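Oligopeptide-binding protein oppA (Lactococcus lactis, PDB 3DRF) binds oligopeptides as the extracellular receptor of the OppABCDF ABC transporter, closing around them in a large cavity for uptake into the cell. Local coordinates at residues 114-119 with 169-174; 304-309 with 534-539; 411-416 with 466-471. One frame throughout, in Å; residues are numbered along the deposited sequence.

Overall arrangement
All three contacts are buried, but they lie in two separate regions of the fold. Interaction 1 is set about 25 Å from the chain's centre, on the opposite side from the other two, and its centre is about 39 and 42 Å from theirs. It packs a helix start on a strand through aliphatic and ring contacts plus one lysine bond. Interactions 2 and 3, whose centres are about 10 Å apart and which touch, belong to one mixed sheet: strands 292-307 and 468-474 are neighbours, and Met305 packs on Ile468. Interaction 2 is an antiparallel pairing with mostly apolar side chains, whereas interaction 3 is parallel and rich in polar bonds, with Arg416 extending to the bound peptide.

Interaction 1: residues 114-119 with 169-174; sequences VTAKDY and KVIKVQ
Lys169 reaches back to the loop before the helix, its NZ donating to Val114 O over 2.9 Å, within the carbonyl plane and at a C=O...N angle of 150°. A bend in the lysine chain that turns CD (chi2 -75°) helps bring the tip round, although CB points away from residues 114-119. The same ammonium forms a salt bridge with Glu113 and a hydrogen bond with Arg103 O, so three oxygens grip it. Val170 points its CB away and meets the helix through its backbone, with O 3.5 Å from Ala116 CB. Ile171 carries most of the apolar contact. Its CG1 lies 3.7 Å from Ala116 CB, and CD1 is the same 3.7 Å from Tyr119 CB; chi2 near 100°, well off a staggered value, places that methyl. CG2 meets the Tyr119 ring at its edge, in the ring plane, 3.8 Å from CD2. Beyond Lys172, Val173 brings CG2 to the same edge, 4.1 Å from Tyr119 CE2, the two side chains crossing at about a right angle. The helix they meet starts with a capping box: Thr115 N donates to Asp118 OD2 (3.0 Å), from above the carboxylate plane, and Thr115 OG1 weakly accepts from Asp118 N. Asp118 OD2 also accepts from Trp108, and Tyr119 OH bonds Tyr123 and Leu191 O. Helix 116-127 thus rests its first turn on strand 170-174, which runs between strands 97-102 and 160-161 of a four-stranded antiparallel sheet; Ile100 touches Tyr119 and Ile160 touches Ile171.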
# COMPACT_ATOMS: atom_id res chain seq x y z
N VAL A 114 4.04 -17.30 -21.07
CA VAL A 114 4.65 -16.88 -19.82
C VAL A 114 5.64 -17.92 -19.30
O VAL A 114 5.33 -19.11 -19.23
CB VAL A 114 3.59 -16.61 -18.73
CG1 VAL A 114 4.25 -16.07 -17.47
CG2 VAL A 114 2.55 -15.63 -19.25
N THR A 115 6.87 -17.50 -19.09
CA THR A 115 7.97 -18.40 -18.79
C THR A 115 8.63 -18.12 -17.45
O THR A 115 8.43 -17.12 -16.82
CB THR A 115 9.12 -18.27 -19.88
OG1 THR A 115 9.75 -17.00 -19.74
CG2 THR A 115 8.52 -18.47 -21.32
N ALA A 116 9.52 -19.02 -17.06
CA ALA A 116 10.33 -18.90 -15.83
C ALA A 116 11.08 -17.54 -15.81
O ALA A 116 11.12 -16.87 -14.78
CB ALA A 116 11.34 -20.10 -15.76
N LYS A 117 11.66 -17.16 -16.94
CA LYS A 117 12.36 -15.88 -17.01
C LYS A 117 11.46 -14.64 -16.73
O LYS A 117 11.91 -13.70 -16.14
CB LYS A 117 13.01 -15.74 -18.41
CG LYS A 117 13.70 -14.37 -18.70
CD LYS A 117 14.81 -14.03 -17.64
CE LYS A 117 15.46 -12.66 -18.02
NZ LYS A 117 16.51 -12.33 -16.95
N ASP A 118 10.18 -14.70 -17.14
CA ASP A 118 9.21 -13.61 -16.84
C ASP A 118 9.03 -13.40 -15.32
O ASP A 118 8.81 -12.34 -14.89
CB ASP A 118 7.86 -13.92 -17.50
CG ASP A 118 7.94 -13.92 -19.03
OD1 ASP A 118 8.80 -13.25 -19.57
OD2 ASP A 118 7.15 -14.60 -19.61
N TYR A 119 9.07 -14.51 -14.59
CA TYR A 119 8.98 -14.43 -13.11
C TYR A 119 10.25 -13.82 -12.45
O TYR A 119 10.17 -12.96 -11.65
CB TYR A 119 8.67 -15.84 -12.57
CG TYR A 119 8.53 -15.80 -11.06
CD1 TYR A 119 7.50 -15.07 -10.41
CD2 TYR A 119 9.46 -16.44 -10.27
CE1 TYR A 119 7.41 -15.03 -9.01
CE2 TYR A 119 9.38 -16.41 -8.87
CZ TYR A 119 8.37 -15.69 -8.26
OH TYR A 119 8.29 -15.66 -6.86
N LYS A 169 8.73 -23.61 -17.31
CA LYS A 169 7.61 -23.15 -16.47
C LYS A 169 7.91 -23.17 -14.95
O LYS A 169 7.07 -22.86 -14.18
CB LYS A 169 6.35 -24.00 -16.80
CG LYS A 169 5.80 -23.81 -18.21
CD LYS A 169 5.07 -22.49 -18.36
CE LYS A 169 4.58 -22.33 -19.84
NZ LYS A 169 3.55 -21.27 -19.94
N VAL A 170 9.13 -23.55 -14.61
CA VAL A 170 9.50 -23.77 -13.18
C VAL A 170 10.62 -22.83 -12.74
O VAL A 170 11.58 -22.64 -13.39
CB VAL A 170 9.92 -25.26 -12.94
CG1 VAL A 170 10.17 -25.54 -11.42
CG2 VAL A 170 8.85 -26.25 -13.52
N ILE A 171 10.42 -22.25 -11.57
CA ILE A 171 11.42 -21.40 -10.92
C ILE A 171 11.66 -21.87 -9.47
O ILE A 171 10.77 -22.06 -8.73
CB ILE A 171 10.98 -19.91 -10.86
CG1 ILE A 171 10.40 -19.47 -12.22
CG2 ILE A 171 12.24 -19.05 -10.52
CD1 ILE A 171 8.80 -19.48 -12.27
N LYS A 172 12.92 -22.07 -9.13
CA LYS A 172 13.34 -22.35 -7.76
C LYS A 172 13.93 -21.08 -7.15
O LYS A 172 14.84 -20.50 -7.67
CB LYS A 172 14.44 -23.43 -7.75
CG LYS A 172 14.96 -23.81 -6.36
CD LYS A 172 16.16 -24.83 -6.48
CE LYS A 172 17.23 -24.50 -5.42
NZ LYS A 172 18.40 -25.47 -5.51
N VAL A 173 13.41 -20.70 -6.00
CA VAL A 173 13.94 -19.55 -5.21
C VAL A 173 14.54 -20.06 -3.89
O VAL A 173 13.90 -20.70 -3.12
CB VAL A 173 12.81 -18.53 -4.89
CG1 VAL A 173 13.37 -17.33 -4.09
CG2 VAL A 173 12.07 -18.11 -6.22
N GLN A 174 15.82 -19.79 -3.72
CA GLN A 174 16.58 -20.19 -2.53
C GLN A 174 16.64 -19.06 -1.52
O GLN A 174 17.17 -18.02 -1.78
CB GLN A 174 18.03 -20.58 -2.96
CG GLN A 174 18.91 -21.03 -1.79
CD GLN A 174 18.45 -22.36 -1.20
OE1 GLN A 174 18.57 -23.34 -1.85
NE2 GLN A 174 17.93 -22.35 0.02

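Interaction 2: residues 304-309 with 534-539; sequences LMYYNL and AYVIPT
Met305 and Ile537 form a hydrogen-bonded antiparallel pair, Met305 N to Ile537 O at 2.8 Å and Ile537 N to Met305 O at 2.9 Å, in strand segments running at 171° to each other. The non-hydrogen-bonded pairs Leu304-Pro538 and Tyr306-Val536 flank it, and together they make an antiparallel ladder inside the mixed sheet of a solute-binding protein lobe. Met305 and Ile537 share one face and lie side by side, pointing the same way. The methionine turns its methyl back at chi3 (64°), and CE rests 3.7 Å from Ile537 CG1. That CG1 also touches the Tyr307 hydroxyl end, 3.6 Å from OH. Farther along, the Tyr307 ring takes Ala534 O at its edge, in plane, 3.2 Å from CD2. On the other face Val536 is held between two neighbours: its side chain runs side by side with Tyr306, CG1 3.6 Å from Tyr306 CD1, while Leu304 CD1 touches Val536 CB, those two side chains crossing at a slant. Met530 of helix 516-533 also packs on Val536, and Tyr306 OH bonds Trp473. At one end Thr539 OG1 comes close to Leu304 CA but bonds Arg340. At the other, Leu309 CD1 approaches Tyr535 CD1 at 3.4 Å, the side chains crossing at about a right angle; the tyrosine ring also stacks on Phe496 and its OH bonds Asp498. Here the ladder opens: Tyr307 N bonds Tyr535 O only weakly, and a water donates to both Tyr307 O and Tyr535 O, each at 2.8 Å.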
# COMPACT_ATOMS: atom_id res chain seq x y z
N LEU A 304 -2.12 6.70 9.05
CA LEU A 304 -1.15 7.05 10.07
C LEU A 304 -0.52 8.39 9.76
O LEU A 304 -0.44 8.81 8.68
CB LEU A 304 -0.07 5.94 10.24
CG LEU A 304 0.94 5.85 9.09
CD1 LEU A 304 2.05 4.90 9.56
CD2 LEU A 304 0.29 5.32 7.75
N MET A 305 -0.14 9.03 10.84
CA MET A 305 0.57 10.27 10.75
C MET A 305 2.10 10.01 10.87
O MET A 305 2.58 9.36 11.75
CB MET A 305 0.09 11.17 11.93
CG MET A 305 0.75 12.58 11.95
SD MET A 305 -0.13 13.76 13.06
CE MET A 305 0.14 12.95 14.67
N TYR A 306 2.85 10.56 9.92
CA TYR A 306 4.30 10.43 9.84
C TYR A 306 5.01 11.69 10.30
O TYR A 306 4.56 12.78 10.00
CB TYR A 306 4.73 10.26 8.36
CG TYR A 306 4.48 8.86 7.79
CD1 TYR A 306 5.48 7.86 7.82
CD2 TYR A 306 3.27 8.52 7.24
CE1 TYR A 306 5.29 6.59 7.30
CE2 TYR A 306 3.07 7.24 6.70
CZ TYR A 306 4.08 6.31 6.73
OH TYR A 306 3.82 5.05 6.22
N TYR A 307 6.16 11.50 10.93
CA TYR A 307 7.11 12.59 11.25
C TYR A 307 8.37 12.42 10.38
O TYR A 307 8.90 11.34 10.27
CB TYR A 307 7.46 12.53 12.72
CG TYR A 307 6.28 12.73 13.67
CD1 TYR A 307 5.39 13.81 13.53
CD2 TYR A 307 6.06 11.83 14.71
CE1 TYR A 307 4.34 14.00 14.42
CE2 TYR A 307 5.02 12.00 15.62
CZ TYR A 307 4.17 13.10 15.45
OH TYR A 307 3.16 13.31 16.34
N ASN A 308 8.89 13.54 9.89
CA ASN A 308 10.06 13.50 9.02
C ASN A 308 11.31 13.60 9.91
O ASN A 308 11.59 14.62 10.48
CB ASN A 308 9.98 14.67 8.03
CG ASN A 308 11.03 14.56 6.93
OD1 ASN A 308 11.67 13.59 6.76
ND2 ASN A 308 11.15 15.63 6.17
N LEU A 309 12.06 12.50 9.97
CA LEU A 309 13.17 12.36 10.92
C LEU A 309 14.51 12.05 10.28
O LEU A 309 15.44 11.83 10.95
CB LEU A 309 12.83 11.23 11.91
CG LEU A 309 11.54 11.48 12.72
CD1 LEU A 309 11.26 10.19 13.56
CD2 LEU A 309 11.59 12.70 13.66
N ALA A 534 6.90 6.56 18.78
CA ALA A 534 6.06 7.58 18.18
C ALA A 534 6.75 8.25 16.98
O ALA A 534 6.59 9.40 16.72
CB ALA A 534 5.66 8.64 19.26
N TYR A 535 7.46 7.43 16.21
CA TYR A 535 7.96 7.89 14.92
C TYR A 535 6.81 8.04 13.91
O TYR A 535 6.91 8.83 13.04
CB TYR A 535 8.98 6.89 14.38
CG TYR A 535 10.24 6.69 15.25
CD1 TYR A 535 10.88 7.73 15.90
CD2 TYR A 535 10.79 5.42 15.41
CE1 TYR A 535 12.04 7.52 16.65
CE2 TYR A 535 11.94 5.21 16.16
CZ TYR A 535 12.55 6.25 16.74
OH TYR A 535 13.72 6.12 17.48
N VAL A 536 5.76 7.24 14.13
CA VAL A 536 4.49 7.40 13.41
C VAL A 536 3.38 7.23 14.46
O VAL A 536 3.60 6.62 15.48
CB VAL A 536 4.35 6.36 12.26
CG1 VAL A 536 5.47 6.54 11.21
CG2 VAL A 536 4.34 4.91 12.84
N ILE A 537 2.24 7.79 14.16
CA ILE A 537 1.07 7.69 15.04
C ILE A 537 -0.09 7.05 14.22
O ILE A 537 -0.50 7.54 13.23
CB ILE A 537 0.60 9.11 15.52
CG1 ILE A 537 1.75 9.95 16.17
CG2 ILE A 537 -0.61 8.99 16.47
CD1 ILE A 537 2.32 9.34 17.48
N PRO A 538 -0.62 5.93 14.73
CA PRO A 538 -1.74 5.28 14.00
C PRO A 538 -2.94 6.23 14.00
O PRO A 538 -3.21 6.85 14.98
CB PRO A 538 -2.06 4.04 14.84
CG PRO A 538 -0.79 3.80 15.67
CD PRO A 538 -0.25 5.17 15.95
N THR A 539 -3.67 6.28 12.93
CA THR A 539 -4.86 7.17 12.82
C THR A 539 -6.18 6.35 12.83
O THR A 539 -6.84 6.30 13.79
CB THR A 539 -4.71 8.13 11.60
OG1 THR A 539 -3.46 8.80 11.75
CG2 THR A 539 -5.86 9.16 11.60
O HOH W 1 8.61 8.58 10.87

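Interaction 3: residues 411-416 with 466-471; sequences LVYAAR and WDITDG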
# COMPACT_ATOMS: atom_id res chain seq x y z
N LEU A 411 6.01 23.96 12.90
CA LEU A 411 6.14 22.79 11.99
C LEU A 411 5.27 22.96 10.75
O LEU A 411 4.25 23.56 10.78
CB LEU A 411 5.76 21.47 12.71
CG LEU A 411 6.56 21.22 14.02
CD1 LEU A 411 5.93 20.08 14.84
CD2 LEU A 411 7.97 20.88 13.71
N VAL A 412 5.72 22.31 9.70
CA VAL A 412 4.99 22.27 8.43
C VAL A 412 4.25 20.94 8.29
O VAL A 412 4.84 19.90 8.35
CB VAL A 412 5.98 22.45 7.23
CG1 VAL A 412 5.24 22.20 5.91
CG2 VAL A 412 6.66 23.85 7.26
N TYR A 413 2.97 21.05 8.01
CA TYR A 413 2.07 19.89 7.85
C TYR A 413 1.70 19.74 6.38
O TYR A 413 0.95 20.53 5.84
CB TYR A 413 0.81 20.16 8.64
CG TYR A 413 -0.33 19.09 8.64
CD1 TYR A 413 -0.12 17.74 8.32
CD2 TYR A 413 -1.63 19.47 9.02
CE1 TYR A 413 -1.18 16.83 8.36
CE2 TYR A 413 -2.63 18.59 9.07
CZ TYR A 413 -2.40 17.27 8.73
OH TYR A 413 -3.40 16.34 8.78
N ALA A 414 2.27 18.72 5.76
CA ALA A 414 1.94 18.38 4.36
C ALA A 414 0.62 17.55 4.28
O ALA A 414 0.62 16.38 4.00
CB ALA A 414 3.12 17.60 3.69
N ALA A 415 -0.49 18.18 4.61
CA ALA A 415 -1.80 17.57 4.53
C ALA A 415 -2.17 17.41 3.05
O ALA A 415 -1.80 18.18 2.19
CB ALA A 415 -2.83 18.42 5.28
N ARG A 416 -2.91 16.34 2.80
CA ARG A 416 -3.30 15.94 1.45
C ARG A 416 -4.73 16.35 1.07
O ARG A 416 -5.58 16.48 1.88
CB ARG A 416 -3.16 14.41 1.33
CG ARG A 416 -1.77 13.87 1.72
CD ARG A 416 -1.58 12.42 1.28
NE ARG A 416 -2.52 11.56 1.93
CZ ARG A 416 -2.56 10.27 1.74
NH1 ARG A 416 -1.75 9.71 0.90
NH2 ARG A 416 -3.47 9.56 2.32
N TRP A 466 9.13 19.34 4.96
CA TRP A 466 7.92 18.98 5.68
C TRP A 466 8.31 18.33 7.02
O TRP A 466 9.36 17.77 7.16
CB TRP A 466 7.01 18.06 4.84
CG TRP A 466 7.65 16.69 4.58
CD1 TRP A 466 8.53 16.37 3.61
CD2 TRP A 466 7.40 15.47 5.32
NE1 TRP A 466 8.86 15.02 3.68
CE2 TRP A 466 8.19 14.47 4.73
CE3 TRP A 466 6.62 15.16 6.43
CZ2 TRP A 466 8.23 13.16 5.22
CZ3 TRP A 466 6.67 13.87 6.92
CH2 TRP A 466 7.45 12.88 6.30
N ASP A 467 7.40 18.46 7.97
CA ASP A 467 7.55 17.86 9.28
C ASP A 467 6.54 16.76 9.63
O ASP A 467 6.91 15.78 10.22
CB ASP A 467 7.49 18.97 10.37
CG ASP A 467 8.58 20.02 10.18
OD1 ASP A 467 9.72 19.60 10.26
OD2 ASP A 467 8.24 21.18 9.96
N ILE A 468 5.28 17.01 9.30
CA ILE A 468 4.17 16.08 9.61
C ILE A 468 3.47 15.85 8.28
O ILE A 468 3.27 16.75 7.52
CB ILE A 468 3.15 16.74 10.57
CG1 ILE A 468 3.82 17.19 11.90
CG2 ILE A 468 1.95 15.77 10.89
CD1 ILE A 468 2.87 18.15 12.73
N THR A 469 3.07 14.61 8.02
CA THR A 469 2.18 14.29 6.89
C THR A 469 1.29 13.12 7.33
O THR A 469 1.49 12.52 8.31
CB THR A 469 2.97 14.04 5.56
OG1 THR A 469 2.03 14.10 4.48
CG2 THR A 469 3.59 12.65 5.55
N ASP A 470 0.31 12.82 6.49
CA ASP A 470 -0.62 11.69 6.65
C ASP A 470 -0.43 10.75 5.50
O ASP A 470 -0.37 11.18 4.38
CB ASP A 470 -2.07 12.20 6.62
CG ASP A 470 -2.37 13.20 7.73
OD1 ASP A 470 -2.03 12.88 8.87
OD2 ASP A 470 -2.93 14.23 7.45
N GLY A 471 -0.28 9.46 5.81
CA GLY A 471 -0.24 8.43 4.80
C GLY A 471 -1.41 7.46 5.02
O GLY A 471 -2.02 7.41 6.04
O HOH W 2 -3.47 14.23 10.76
O HOH W 3 -3.86 14.61 4.87
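Tyr413 sets its ring edge against Ile468 O and the Asp470 carboxylate; CD1 also packs 3.8 Å from Ile468 CG2, and OH gives a short 2.5 Å hydrogen bond to the syn lone pair of Asp470 OD2. Ring and carboxylate stand 88° apart, and Ala415 CB covers the centre of one ring face. One water donates to Tyr413 OH and Asp470 OD1; another links Arg416 N to OD2. The carboxylate is thus held through both oxygens, whereas buried Asp470 N finds no partner. At the other end, the anti lone pair of Asp467 OD2 takes Val412 N at 2.8 Å, nearly straight at 172°; OD1 pairs with Arg323. Val412 O accepts twice, from Asp467 N (3.0 Å) and Ile468 N (3.1 Å), and Ala414 N donates to Ile468 O. Thr469 OG1, anti to its backbone N (chi1 -165°), donates to Ala414 O at 2.7 Å, beside the inverse gamma turn centred on Ala414. Arg416 lays its guanidinium face over Asp470 O, also meets Trp453 in a cation-pi contact, and bonds the peptide backbone weakly. Strand 407-414 lies between parallel strands 439-442 and 468-474, linked through helices 422-435 and 450-458: successive beta-alpha-beta units. Beyond 468-474 comes the reversed strand 292-307, then 536-549 running with the others, an order characteristic of type II solute-binding proteins.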